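Local coordinates for protein beta-porphyranase B (Bacteroides plebeius, PDB 4AWD) that hydrolyses the beta-1,4 linkages between beta-D-galactopyranose and alpha-L-galactopyranose-6-sulfate in the red-algal polysaccharide porphyran, at residues A[254-258]-A[259-263]; A[197-201]-A[202-206]; A[69-73]-A[74-78]; A[303-307]-A[308-312]. All coordinates share one frame; numbering follows the deposited sequence.

How the interactions relate
Along the chain the four local contacts follow the order interaction 3, 2, 1, 4, and all belong to the GH16 catalytic domain, a beta-sandwich of the jelly-roll type. Interactions 1 and 2 touch: the hydroxyl of Tyr263 meets the backbone of Met203, so the hairpin 254-263 packs against the start of strand 204-213. Their centres are 13 Å apart. Interaction 3, about 29 Å from interaction 1 centre to centre, lies across the chain's centre from interactions 1 and 2 and carries Trp75, a probable substrate-binding residue, while interaction 2 sits beside Glu181, the probable proton donor. Interaction 4, about 20 Å from interaction 3 between centres, leads along strand 308-321 to the calcium ion.

Interaction 1: residues A[254-258]-A[259-263]; sequences KFYYD and GKYMY
Tyr256 and Tyr261 meet in the compact part of this hairpin, at a non-hydrogen-bonded antiparallel pair. The edge of the Tyr261 ring is directed at the face of Tyr256 in a T-shaped pair, with planes at 82° and centroids 6.0 Å apart. Closer still, Tyr256 CE2 lies 3.7 Å from Tyr261 CB. On the face of Tyr257, its CB rests 3.6 Å from Met262 CG; the Met262 chain folds back at chi2 (-72°) and chi3 (-82°), which brings SD and CE beside Tyr257 as well. Strands 252-257 and 260-265 form a beta hairpin closed by a type I' turn from Tyr257 to Lys260, with positive phi at both Asp258 and Gly259. Two donors of one residue reach Tyr257 O from opposite faces of its carbonyl plane: Lys260 N at 2.9 Å, closing the turn, and Lys260 NZ at 3.3 Å from Tyr257 O, brought round by bends at chi3 and chi4. This end is the looser one, with Gly259 and Lys260 exposed to solvent, although the carboxylate of Asp258 is hydrogen-bonded to Thr242 N and His241 ND1. The Tyr257 hydroxyl is bonded to Asp234, that of Tyr261 to Asp227 O.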
loop_
_atom_site.group_PDB
_atom_site.type_symbol
_atom_site.label_atom_id
_atom_site.label_comp_id
_atom_site.label_asym_id
_atom_site.label_seq_id
_atom_site.Cartn_x
_atom_site.Cartn_y
_atom_site.Cartn_z
ATOM N N LYS A 254 -6.055 12.516 3.406
ATOM C CA LYS A 254 -5.362 13.042 4.594
ATOM C C LYS A 254 -4.711 11.915 5.398
ATOM O O LYS A 254 -5.362 10.921 5.720
ATOM C CB LYS A 254 -6.335 13.822 5.488
ATOM C CG LYS A 254 -7.064 14.961 4.774
ATOM C CD LYS A 254 -7.876 15.874 5.727
ATOM C CE LYS A 254 -8.411 17.097 4.968
ATOM N NZ LYS A 254 -9.301 18.015 5.790
ATOM N N PHE A 255 -3.445 12.086 5.761
ATOM C CA PHE A 255 -2.675 10.982 6.341
ATOM C C PHE A 255 -2.398 11.087 7.837
ATOM O O PHE A 255 -2.147 12.175 8.367
ATOM C CB PHE A 255 -1.388 10.756 5.545
ATOM C CG PHE A 255 -1.639 10.474 4.100
ATOM C CD1 PHE A 255 -1.936 9.189 3.682
ATOM C CD2 PHE A 255 -1.629 11.512 3.162
ATOM C CE1 PHE A 255 -2.205 8.918 2.337
ATOM C CE2 PHE A 255 -1.888 11.253 1.816
ATOM C CZ PHE A 255 -2.174 9.947 1.399
ATOM N N TYR A 256 -2.456 9.941 8.510
ATOM C CA TYR A 256 -2.322 9.877 9.964
ATOM C C TYR A 256 -1.256 8.877 10.385
ATOM O O TYR A 256 -1.205 7.751 9.895
ATOM C CB TYR A 256 -3.663 9.543 10.618
ATOM C CG TYR A 256 -4.704 10.623 10.405
ATOM C CD1 TYR A 256 -5.350 10.771 9.167
ATOM C CD2 TYR A 256 -5.034 11.513 11.436
ATOM C CE1 TYR A 256 -6.285 11.767 8.960
ATOM C CE2 TYR A 256 -5.979 12.523 11.235
ATOM C CZ TYR A 256 -6.601 12.638 9.997
ATOM O OH TYR A 256 -7.532 13.629 9.794
ATOM N N TYR A 257 -0.391 9.325 11.278
ATOM C CA TYR A 257 0.604 8.472 11.871
ATOM C C TYR A 257 0.290 8.407 13.345
ATOM O O TYR A 257 0.153 9.440 13.969
ATOM C CB TYR A 257 2.000 9.066 11.663
ATOM C CG TYR A 257 3.102 8.288 12.333
ATOM C CD1 TYR A 257 3.349 6.957 11.979
ATOM C CD2 TYR A 257 3.897 8.871 13.318
ATOM C CE1 TYR A 257 4.350 6.238 12.573
ATOM C CE2 TYR A 257 4.914 8.147 13.932
ATOM C CZ TYR A 257 5.142 6.835 13.549
ATOM O OH TYR A 257 6.154 6.099 14.131
ATOM N N ASP A 258 0.170 7.202 13.892
ATOM C CA ASP A 258 -0.205 7.001 15.297
ATOM C C ASP A 258 -1.403 7.880 15.762
ATOM O O ASP A 258 -1.438 8.389 16.882
ATOM C CB ASP A 258 1.028 7.131 16.208
ATOM C CG ASP A 258 1.965 5.917 16.130
ATOM O OD1 ASP A 258 1.552 4.843 15.617
ATOM O OD2 ASP A 258 3.122 6.028 16.602
ATOM N N GLY A 259 -2.384 8.038 14.872
ATOM C CA GLY A 259 -3.608 8.783 15.155
ATOM C C GLY A 259 -3.502 10.300 15.039
ATOM O O GLY A 259 -4.464 11.007 15.322
ATOM N N LYS A 260 -2.353 10.811 14.615
ATOM C CA LYS A 260 -2.172 12.249 14.518
ATOM C C LYS A 260 -2.095 12.675 13.066
ATOM O O LYS A 260 -1.358 12.085 12.282
ATOM C CB LYS A 260 -0.887 12.691 15.257
ATOM C CG LYS A 260 -0.901 12.487 16.791
ATOM C CD LYS A 260 0.516 12.621 17.390
ATOM C CE LYS A 260 1.295 11.274 17.397
ATOM N NZ LYS A 260 2.085 10.984 16.148
ATOM N N TYR A 261 -2.837 13.720 12.712
ATOM C CA TYR A 261 -2.778 14.267 11.355
ATOM C C TYR A 261 -1.344 14.626 10.953
ATOM O O TYR A 261 -0.636 15.296 11.701
ATOM C CB TYR A 261 -3.684 15.479 11.237
ATOM C CG TYR A 261 -3.549 16.245 9.930
ATOM C CD1 TYR A 261 -2.566 17.217 9.779
ATOM C CD2 TYR A 261 -4.423 16.018 8.861
ATOM C CE1 TYR A 261 -2.448 17.939 8.612
ATOM C CE2 TYR A 261 -4.306 16.729 7.687
ATOM C CZ TYR A 261 -3.316 17.694 7.570
ATOM O OH TYR A 261 -3.168 18.414 6.417
ATOM N N MET A 262 -0.933 14.185 9.768
ATOM C CA MET A 262 0.405 14.478 9.258
ATOM C C MET A 262 0.414 15.528 8.142
ATOM O O MET A 262 1.119 16.524 8.250
ATOM C CB MET A 262 1.113 13.198 8.827
ATOM C CG MET A 262 1.246 12.196 9.967
ATOM S SD MET A 262 2.472 12.729 11.180
ATOM C CE MET A 262 3.993 12.181 10.391
ATOM N N TYR A 263 -0.382 15.310 7.095
ATOM C CA TYR A 263 -0.518 16.244 5.984
ATOM C C TYR A 263 -1.588 15.760 5.006
ATOM O O TYR A 263 -2.107 14.647 5.122
ATOM C CB TYR A 263 0.823 16.454 5.243
ATOM C CG TYR A 263 1.453 15.162 4.777
ATOM C CD1 TYR A 263 1.036 14.551 3.590
ATOM C CD2 TYR A 263 2.458 14.538 5.526
ATOM C CE1 TYR A 263 1.601 13.350 3.156
ATOM C CE2 TYR A 263 3.026 13.342 5.099
ATOM C CZ TYR A 263 2.585 12.755 3.911
ATOM O OH TYR A 263 3.131 11.574 3.484
#

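Interaction 2: residues A[197-201]-A[202-206]; sequences KTWNM and QMNSN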
loop_
_atom_site.group_PDB
_atom_site.type_symbol
_atom_site.label_atom_id
_atom_site.label_comp_id
_atom_site.label_asym_id
_atom_site.label_seq_id
_atom_site.Cartn_x
_atom_site.Cartn_y
_atom_site.Cartn_z
ATOM N N LYS A 197 17.938 8.822 3.016
ATOM C CA LYS A 197 18.753 8.589 4.219
ATOM C C LYS A 197 17.946 8.180 5.449
ATOM O O LYS A 197 18.381 7.334 6.236
ATOM C CB LYS A 197 19.566 9.842 4.537
ATOM C CG LYS A 197 20.665 9.669 5.574
ATOM C CD LYS A 197 21.463 10.982 5.744
ATOM C CE LYS A 197 22.245 10.999 7.057
ATOM N NZ LYS A 197 23.072 9.769 7.185
ATOM N N THR A 198 16.776 8.796 5.609
ATOM C CA THR A 198 15.923 8.592 6.782
ATOM C C THR A 198 14.561 8.017 6.376
ATOM O O THR A 198 13.565 8.198 7.096
ATOM C CB THR A 198 15.632 9.934 7.449
ATOM O OG1 THR A 198 15.211 10.869 6.436
ATOM C CG2 THR A 198 16.869 10.467 8.178
ATOM N N TRP A 199 14.508 7.350 5.223
ATOM C CA TRP A 199 13.246 6.894 4.652
ATOM C C TRP A 199 12.452 5.963 5.586
ATOM O O TRP A 199 11.228 5.952 5.545
ATOM C CB TRP A 199 13.507 6.204 3.328
ATOM C CG TRP A 199 12.380 6.259 2.355
ATOM C CD1 TRP A 199 11.868 7.377 1.749
ATOM C CD2 TRP A 199 11.654 5.147 1.828
ATOM N NE1 TRP A 199 10.863 7.025 0.878
ATOM C CE2 TRP A 199 10.707 5.663 0.913
ATOM C CE3 TRP A 199 11.711 3.759 2.041
ATOM C CZ2 TRP A 199 9.815 4.841 0.210
ATOM C CZ3 TRP A 199 10.820 2.932 1.336
ATOM C CH2 TRP A 199 9.889 3.482 0.433
ATOM N N ASN A 200 13.167 5.197 6.416
ATOM C CA ASN A 200 12.557 4.386 7.460
ATOM C C ASN A 200 11.977 5.172 8.645
ATOM O O ASN A 200 11.408 4.559 9.572
ATOM C CB ASN A 200 13.542 3.320 7.965
ATOM C CG ASN A 200 14.672 3.903 8.809
ATOM O OD1 ASN A 200 15.289 4.908 8.445
ATOM N ND2 ASN A 200 14.955 3.249 9.944
ATOM N N MET A 201 12.123 6.506 8.612
ATOM C CA MET A 201 11.621 7.404 9.671
ATOM C C MET A 201 10.775 8.553 9.136
ATOM O O MET A 201 10.713 9.621 9.756
ATOM C CB MET A 201 12.768 7.999 10.502
ATOM C CG MET A 201 13.573 6.971 11.254
ATOM S SD MET A 201 14.941 7.661 12.190
ATOM C CE MET A 201 16.122 6.360 11.879
ATOM N N GLN A 202 10.139 8.347 7.991
ATOM C CA GLN A 202 9.344 9.398 7.381
ATOM C C GLN A 202 8.002 8.815 6.959
ATOM O O GLN A 202 7.921 7.650 6.567
ATOM C CB GLN A 202 10.077 10.069 6.186
ATOM C CG GLN A 202 11.500 10.665 6.477
ATOM C CD GLN A 202 11.500 11.964 7.319
ATOM O OE1 GLN A 202 10.443 12.558 7.540
ATOM N NE2 GLN A 202 12.692 12.405 7.787
ATOM N N MET A 203 6.948 9.622 7.061
ATOM C CA MET A 203 5.610 9.218 6.621
ATOM C C MET A 203 5.584 9.376 5.114
ATOM O O MET A 203 5.140 10.401 4.583
ATOM C CB MET A 203 4.544 10.105 7.287
ATOM C CG MET A 203 3.082 9.701 7.079
ATOM S SD MET A 203 2.670 8.138 7.880
ATOM C CE MET A 203 1.017 7.848 7.256
ATOM N N ASN A 204 6.120 8.371 4.425
ATOM C CA ASN A 204 6.073 8.329 2.966
ATOM C C ASN A 204 4.710 7.855 2.453
ATOM O O ASN A 204 4.431 6.660 2.392
ATOM C CB ASN A 204 7.198 7.454 2.416
ATOM C CG ASN A 204 8.498 7.667 3.138
ATOM O OD1 ASN A 204 9.081 8.755 3.088
ATOM N ND2 ASN A 204 8.968 6.626 3.824
ATOM N N SER A 205 3.857 8.807 2.105
ATOM C CA SER A 205 2.538 8.501 1.562
ATOM C C SER A 205 2.541 9.132 0.202
ATOM O O SER A 205 3.469 9.885 -0.107
ATOM C CB SER A 205 1.442 9.116 2.421
ATOM O OG SER A 205 1.544 8.646 3.749
ATOM N N ASN A 206 1.536 8.834 -0.621
ATOM C CA ASN A 206 1.541 9.353 -1.968
ATOM C C ASN A 206 0.242 9.083 -2.706
ATOM O O ASN A 206 -0.556 8.239 -2.291
ATOM C CB ASN A 206 2.718 8.734 -2.738
ATOM C CG ASN A 206 3.357 9.694 -3.734
ATOM O OD1 ASN A 206 2.835 10.780 -4.014
ATOM N ND2 ASN A 206 4.496 9.279 -4.292
#
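The side-chain amide of Asn204 lies flat over one face of the Trp199 indole, the two planes only 16° apart. Its nitrogen ND2 sits 3.4 Å above the ring plane, displaced toward the rim, and Asn204 CG comes within 3.3 Å of Trp199 NE1. The same nitrogen is held by a hydrogen bond: Asn204 ND2 donates to Trp199 O at 2.9 Å, with an N-H...O angle of 151°. This acceptor is met in the carbonyl plane, on a lone pair, and lies almost exactly in the amide plane too. Two acceptors, Trp199 O and Glu181 O, the latter in the backbone of the probable proton donor, hold ND2 and so restrain the amide's rotation. With CG of Trp199 roughly opposite its backbone N (chi1 -152°), the indole lies beside its own carbonyl carbon, and one amide can meet both ring and carbonyl. One shell out, the chain makes a tight bend: Trp199 and Asn200 form a short 3-10 segment, and Met201 N donates to Thr198 O at 2.7 Å. Met203 then centres an inverse gamma turn that leads into strand 204-213 of the GH16 beta-sandwich. Farther out, the Trp199 side chain touches that of Glu181, and Trp195 and Trp291 meet the indole edge-to-face, giving it an aromatic surround beside the predicted active site.

Interaction 3: residues A[69-73]-A[74-78]; sequences HAKSP and YWTNG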
loop_
_atom_site.group_PDB
_atom_site.type_symbol
_atom_site.label_atom_id
_atom_site.label_comp_id
_atom_site.label_asym_id
_atom_site.label_seq_id
_atom_site.Cartn_x
_atom_site.Cartn_y
_atom_site.Cartn_z
ATOM N N HIS A 69 -6.941 -12.147 -1.235
ATOM C CA HIS A 69 -6.085 -12.967 -2.093
ATOM C C HIS A 69 -4.685 -12.997 -1.486
ATOM O O HIS A 69 -4.043 -11.939 -1.387
ATOM C CB HIS A 69 -5.986 -12.373 -3.494
ATOM C CG HIS A 69 -7.272 -12.379 -4.261
ATOM N ND1 HIS A 69 -7.862 -13.538 -4.719
ATOM C CD2 HIS A 69 -8.044 -11.361 -4.709
ATOM C CE1 HIS A 69 -8.954 -13.235 -5.397
ATOM N NE2 HIS A 69 -9.089 -11.922 -5.401
ATOM N N ALA A 70 -4.216 -14.184 -1.092
ATOM C CA ALA A 70 -2.854 -14.356 -0.531
ATOM C C ALA A 70 -1.779 -13.981 -1.549
ATOM O O ALA A 70 -0.744 -13.398 -1.187
ATOM C CB ALA A 70 -2.629 -15.796 -0.032
ATOM N N LYS A 71 -2.022 -14.349 -2.808
ATOM C CA LYS A 71 -1.242 -13.852 -3.923
ATOM C C LYS A 71 -2.116 -12.963 -4.804
ATOM O O LYS A 71 -3.015 -13.442 -5.513
ATOM C CB LYS A 71 -0.652 -15.000 -4.741
ATOM C CG LYS A 71 0.440 -14.554 -5.702
ATOM C CD LYS A 71 0.410 -15.366 -6.996
ATOM C CE LYS A 71 1.737 -15.307 -7.778
ATOM N NZ LYS A 71 2.244 -13.927 -8.003
ATOM N N SER A 72 -1.842 -11.664 -4.759
ATOM C CA SER A 72 -2.597 -10.698 -5.559
ATOM C C SER A 72 -2.698 -11.127 -7.023
ATOM O O SER A 72 -1.690 -11.453 -7.640
ATOM C CB SER A 72 -1.944 -9.320 -5.487
ATOM O OG SER A 72 -2.427 -8.483 -6.525
ATOM N N PRO A 73 -3.913 -11.116 -7.588
ATOM C CA PRO A 73 -4.068 -11.376 -9.030
ATOM C C PRO A 73 -3.705 -10.165 -9.904
ATOM O O PRO A 73 -3.691 -10.267 -11.131
ATOM C CB PRO A 73 -5.557 -11.659 -9.165
ATOM C CG PRO A 73 -6.198 -10.874 -8.069
ATOM C CD PRO A 73 -5.199 -10.818 -6.931
ATOM N N TYR A 74 -3.404 -9.030 -9.278
ATOM C CA TYR A 74 -3.238 -7.773 -10.010
ATOM C C TYR A 74 -1.787 -7.429 -10.356
ATOM O O TYR A 74 -1.509 -6.910 -11.427
ATOM C CB TYR A 74 -3.884 -6.631 -9.230
ATOM C CG TYR A 74 -5.363 -6.859 -8.905
ATOM C CD1 TYR A 74 -6.320 -6.939 -9.921
ATOM C CD2 TYR A 74 -5.801 -6.970 -7.576
ATOM C CE1 TYR A 74 -7.663 -7.127 -9.625
ATOM C CE2 TYR A 74 -7.136 -7.148 -7.272
ATOM C CZ TYR A 74 -8.065 -7.220 -8.297
ATOM O OH TYR A 74 -9.394 -7.395 -8.001
ATOM N N TRP A 75 -0.881 -7.715 -9.431
ATOM C CA TRP A 75 0.535 -7.553 -9.635
ATOM C C TRP A 75 1.136 -8.944 -9.478
ATOM O O TRP A 75 1.471 -9.385 -8.372
ATOM C CB TRP A 75 1.097 -6.578 -8.607
ATOM C CG TRP A 75 2.477 -6.092 -8.901
ATOM C CD1 TRP A 75 3.275 -6.464 -9.945
ATOM C CD2 TRP A 75 3.246 -5.173 -8.111
ATOM N NE1 TRP A 75 4.484 -5.821 -9.870
ATOM C CE2 TRP A 75 4.497 -5.019 -8.756
ATOM C CE3 TRP A 75 2.996 -4.448 -6.934
ATOM C CZ2 TRP A 75 5.503 -4.181 -8.259
ATOM C CZ3 TRP A 75 4.000 -3.612 -6.436
ATOM C CH2 TRP A 75 5.242 -3.493 -7.104
ATOM N N THR A 76 1.242 -9.637 -10.601
ATOM C CA THR A 76 1.532 -11.068 -10.646
ATOM C C THR A 76 3.043 -11.346 -10.587
ATOM O O THR A 76 3.502 -12.302 -9.942
ATOM C CB THR A 76 0.926 -11.654 -11.942
ATOM O OG1 THR A 76 -0.477 -11.850 -11.748
ATOM C CG2 THR A 76 1.547 -12.990 -12.299
ATOM N N ASN A 77 3.800 -10.501 -11.282
ATOM C CA ASN A 77 5.250 -10.591 -11.298
ATOM C C ASN A 77 5.867 -9.338 -10.701
ATOM O O ASN A 77 5.667 -8.232 -11.211
ATOM C CB ASN A 77 5.747 -10.849 -12.726
ATOM C CG ASN A 77 5.197 -12.139 -13.295
ATOM O OD1 ASN A 77 5.578 -13.238 -12.869
ATOM N ND2 ASN A 77 4.278 -12.015 -14.246
ATOM N N GLY A 78 6.607 -9.512 -9.608
ATOM C CA GLY A 78 7.173 -8.365 -8.871
ATOM C C GLY A 78 8.198 -7.557 -9.657
ATOM O O GLY A 78 8.446 -7.818 -10.830
HETATM O O HOH W 1 1.029 -11.591 -7.078
#
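From Lys71 to Thr76 the backbone forms an irregular bend with no helix or strand, turning at Pro73 and Tyr74 and bringing the carbonyls of Ser72, Trp75 and Thr76 round to one side. Ser72 OG stands inside the bend and accepts from the backbone two residues on, an ST turn: Tyr74 N donates to Ser72 OG at 3.0 Å, and Trp75 N adds a weak, longer bond. The hydroxyl oxygen is brought there by chi1 of 164°, which turns OG away from its own amide nitrogen, and it is also hydrogen-bonded to His283 NE2. Lys71 reaches across to the later half of the loop, and its NZ donates to Thr76 O at 2.8 Å, in the carbonyl plane and on a lone pair. A water joins the two halves. It accepts from Lys71 NZ at 2.8 Å and donates both to Ser72 O, 2.8 Å from the water oxygen, and to Trp75 O, 2.6 Å from it, so ammonium and water together gather three backbone carbonyls. At the turn itself, Pro73 CG sits over the centre of the Tyr74 ring, 3.9 Å from the centroid and 10° off the normal, a CH-pi contact; Tyr74 also stacks with Phe281. Trp75 directs its indole away from this network, toward Glu287, Arg79 and the edge-to-face partner Phe84. The arrangement is consistent with a loop lining a glycoside hydrolase substrate cleft, in which Trp75 probably contacts the sugar chain, as in related enzymes.

Interaction 4: residues A[303-307]-A[308-312]; sequences DKDKS and TTYYD. With CA (calcium ion), chain C.
A chi1 of 169° in Asp305 swings its carboxylate away from the backbone N, and a chi1 of -63° in Tyr310 sends the ring back along the chain, so that the two side chains cross at about a right angle. Tyr310 OH donates to Asp305 OD1 at 2.7 Å, using the anti lone pair of that oxygen, with carboxylate and ring planes 50° apart. Thr308 serves both halves of the contact. Its OG1 donates to Lys304 O at 2.7 Å, while its methyl CG2 stands 3.6 Å above one face of the Tyr310 ring, offset toward the rim. Thr308 N adds a weak bond to Asp305 O, closing a type I turn from Asp305 to Thr308. Leading into the turn, Lys306 N donates to Asp303 OD1 at 3.0 Å, an Asx motif, and Asp303 O accepts from both the N and the OG of Ser307. This ties the loop to the start of strand 308-321. Farther on, the chain turns a corner and Asp312 binds the calcium ion through both O (2.5 Å) and OD1, with Asp312 OD2 in a salt bridge to Arg139. A water, Glu57, Asn59 and Gly94 complete this metal site of the GH16 beta-sandwich.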
loop_
_atom_site.group_PDB
_atom_site.type_symbol
_atom_site.label_atom_id
_atom_site.label_comp_id
_atom_site.label_asym_id
_atom_site.label_seq_id
_atom_site.Cartn_x
_atom_site.Cartn_y
_atom_site.Cartn_z
ATOM N N ASP A 303 17.312 -14.771 9.551
ATOM C CA ASP A 303 16.462 -14.539 10.709
ATOM C C ASP A 303 15.024 -14.316 10.245
ATOM O O ASP A 303 14.684 -13.249 9.723
ATOM C CB ASP A 303 16.967 -13.330 11.511
ATOM C CG ASP A 303 16.297 -13.205 12.867
ATOM O OD1 ASP A 303 15.045 -13.135 12.930
ATOM O OD2 ASP A 303 17.028 -13.166 13.877
ATOM N N LYS A 304 14.181 -15.321 10.448
ATOM C CA LYS A 304 12.802 -15.271 9.962
ATOM C C LYS A 304 11.949 -14.151 10.592
ATOM O O LYS A 304 11.196 -13.486 9.879
ATOM C CB LYS A 304 12.129 -16.651 10.041
ATOM C CG LYS A 304 12.755 -17.690 9.056
ATOM C CD LYS A 304 11.777 -18.793 8.611
ATOM C CE LYS A 304 11.743 -19.971 9.586
ATOM N NZ LYS A 304 12.692 -21.065 9.203
ATOM N N ASP A 305 12.097 -13.922 11.895
ATOM C CA ASP A 305 11.388 -12.828 12.582
ATOM C C ASP A 305 11.745 -11.498 11.947
ATOM O O ASP A 305 10.868 -10.688 11.661
ATOM C CB ASP A 305 11.713 -12.788 14.095
ATOM C CG ASP A 305 11.205 -11.490 14.796
ATOM O OD1 ASP A 305 10.052 -11.060 14.550
ATOM O OD2 ASP A 305 11.953 -10.905 15.619
ATOM N N LYS A 306 13.038 -11.294 11.722
ATOM C CA LYS A 306 13.565 -10.065 11.167
ATOM C C LYS A 306 13.142 -9.862 9.718
ATOM O O LYS A 306 12.944 -8.738 9.293
ATOM C CB LYS A 306 15.097 -10.066 11.261
ATOM C CG LYS A 306 15.709 -9.103 12.284
ATOM C CD LYS A 306 15.305 -9.365 13.741
ATOM C CE LYS A 306 16.446 -8.886 14.673
ATOM N NZ LYS A 306 16.095 -8.776 16.120
ATOM N N SER A 307 13.008 -10.949 8.964
ATOM C CA SER A 307 12.691 -10.861 7.533
ATOM C C SER A 307 11.200 -10.690 7.233
ATOM O O SER A 307 10.794 -10.667 6.073
ATOM C CB SER A 307 13.217 -12.101 6.808
ATOM O OG SER A 307 14.596 -12.275 7.060
ATOM N N THR A 308 10.399 -10.561 8.285
ATOM C CA THR A 308 8.942 -10.532 8.191
ATOM C C THR A 308 8.376 -9.134 8.433
ATOM O O THR A 308 8.822 -8.421 9.338
ATOM C CB THR A 308 8.336 -11.528 9.207
ATOM O OG1 THR A 308 8.815 -12.844 8.906
ATOM C CG2 THR A 308 6.819 -11.529 9.170
ATOM N N THR A 309 7.402 -8.743 7.614
ATOM C CA THR A 309 6.629 -7.545 7.886
ATOM C C THR A 309 5.377 -8.003 8.603
ATOM O O THR A 309 4.714 -8.958 8.156
ATOM C CB THR A 309 6.249 -6.775 6.597
ATOM O OG1 THR A 309 7.427 -6.251 5.964
ATOM C CG2 THR A 309 5.322 -5.623 6.932
ATOM N N TYR A 310 5.049 -7.329 9.703
ATOM C CA TYR A 310 3.886 -7.712 10.509
ATOM C C TYR A 310 2.751 -6.708 10.434
ATOM O O TYR A 310 2.958 -5.505 10.611
ATOM C CB TYR A 310 4.277 -7.886 11.971
ATOM C CG TYR A 310 5.272 -8.978 12.241
ATOM C CD1 TYR A 310 4.848 -10.284 12.474
ATOM C CD2 TYR A 310 6.638 -8.702 12.293
ATOM C CE1 TYR A 310 5.762 -11.294 12.738
ATOM C CE2 TYR A 310 7.556 -9.703 12.565
ATOM C CZ TYR A 310 7.116 -10.993 12.789
ATOM O OH TYR A 310 8.023 -11.992 13.045
ATOM N N TYR A 311 1.549 -7.206 10.183
ATOM C CA TYR A 311 0.369 -6.368 10.231
ATOM C C TYR A 311 -0.549 -6.909 11.312
ATOM O O TYR A 311 -1.112 -8.004 11.174
ATOM C CB TYR A 311 -0.349 -6.351 8.875
ATOM C CG TYR A 311 0.524 -5.930 7.716
ATOM C CD1 TYR A 311 1.383 -6.842 7.092
ATOM C CD2 TYR A 311 0.485 -4.623 7.241
ATOM C CE1 TYR A 311 2.182 -6.463 6.033
ATOM C CE2 TYR A 311 1.294 -4.230 6.167
ATOM C CZ TYR A 311 2.132 -5.156 5.572
ATOM O OH TYR A 311 2.915 -4.765 4.519
ATOM N N ASP A 312 -0.673 -6.147 12.394
ATOM C CA ASP A 312 -1.558 -6.487 13.510
ATOM C C ASP A 312 -3.014 -6.436 13.057
ATOM O O ASP A 312 -3.818 -7.291 13.422
ATOM C CB ASP A 312 -1.339 -5.528 14.692
ATOM C CG ASP A 312 -2.059 -5.976 15.952
ATOM O OD1 ASP A 312 -2.696 -7.046 15.929
ATOM O OD2 ASP A 312 -1.995 -5.255 16.968
HETATM CA CA CA C . -4.248 -8.768 15.345
HETATM O O HOH W 2 -6.007 -7.476 16.257
#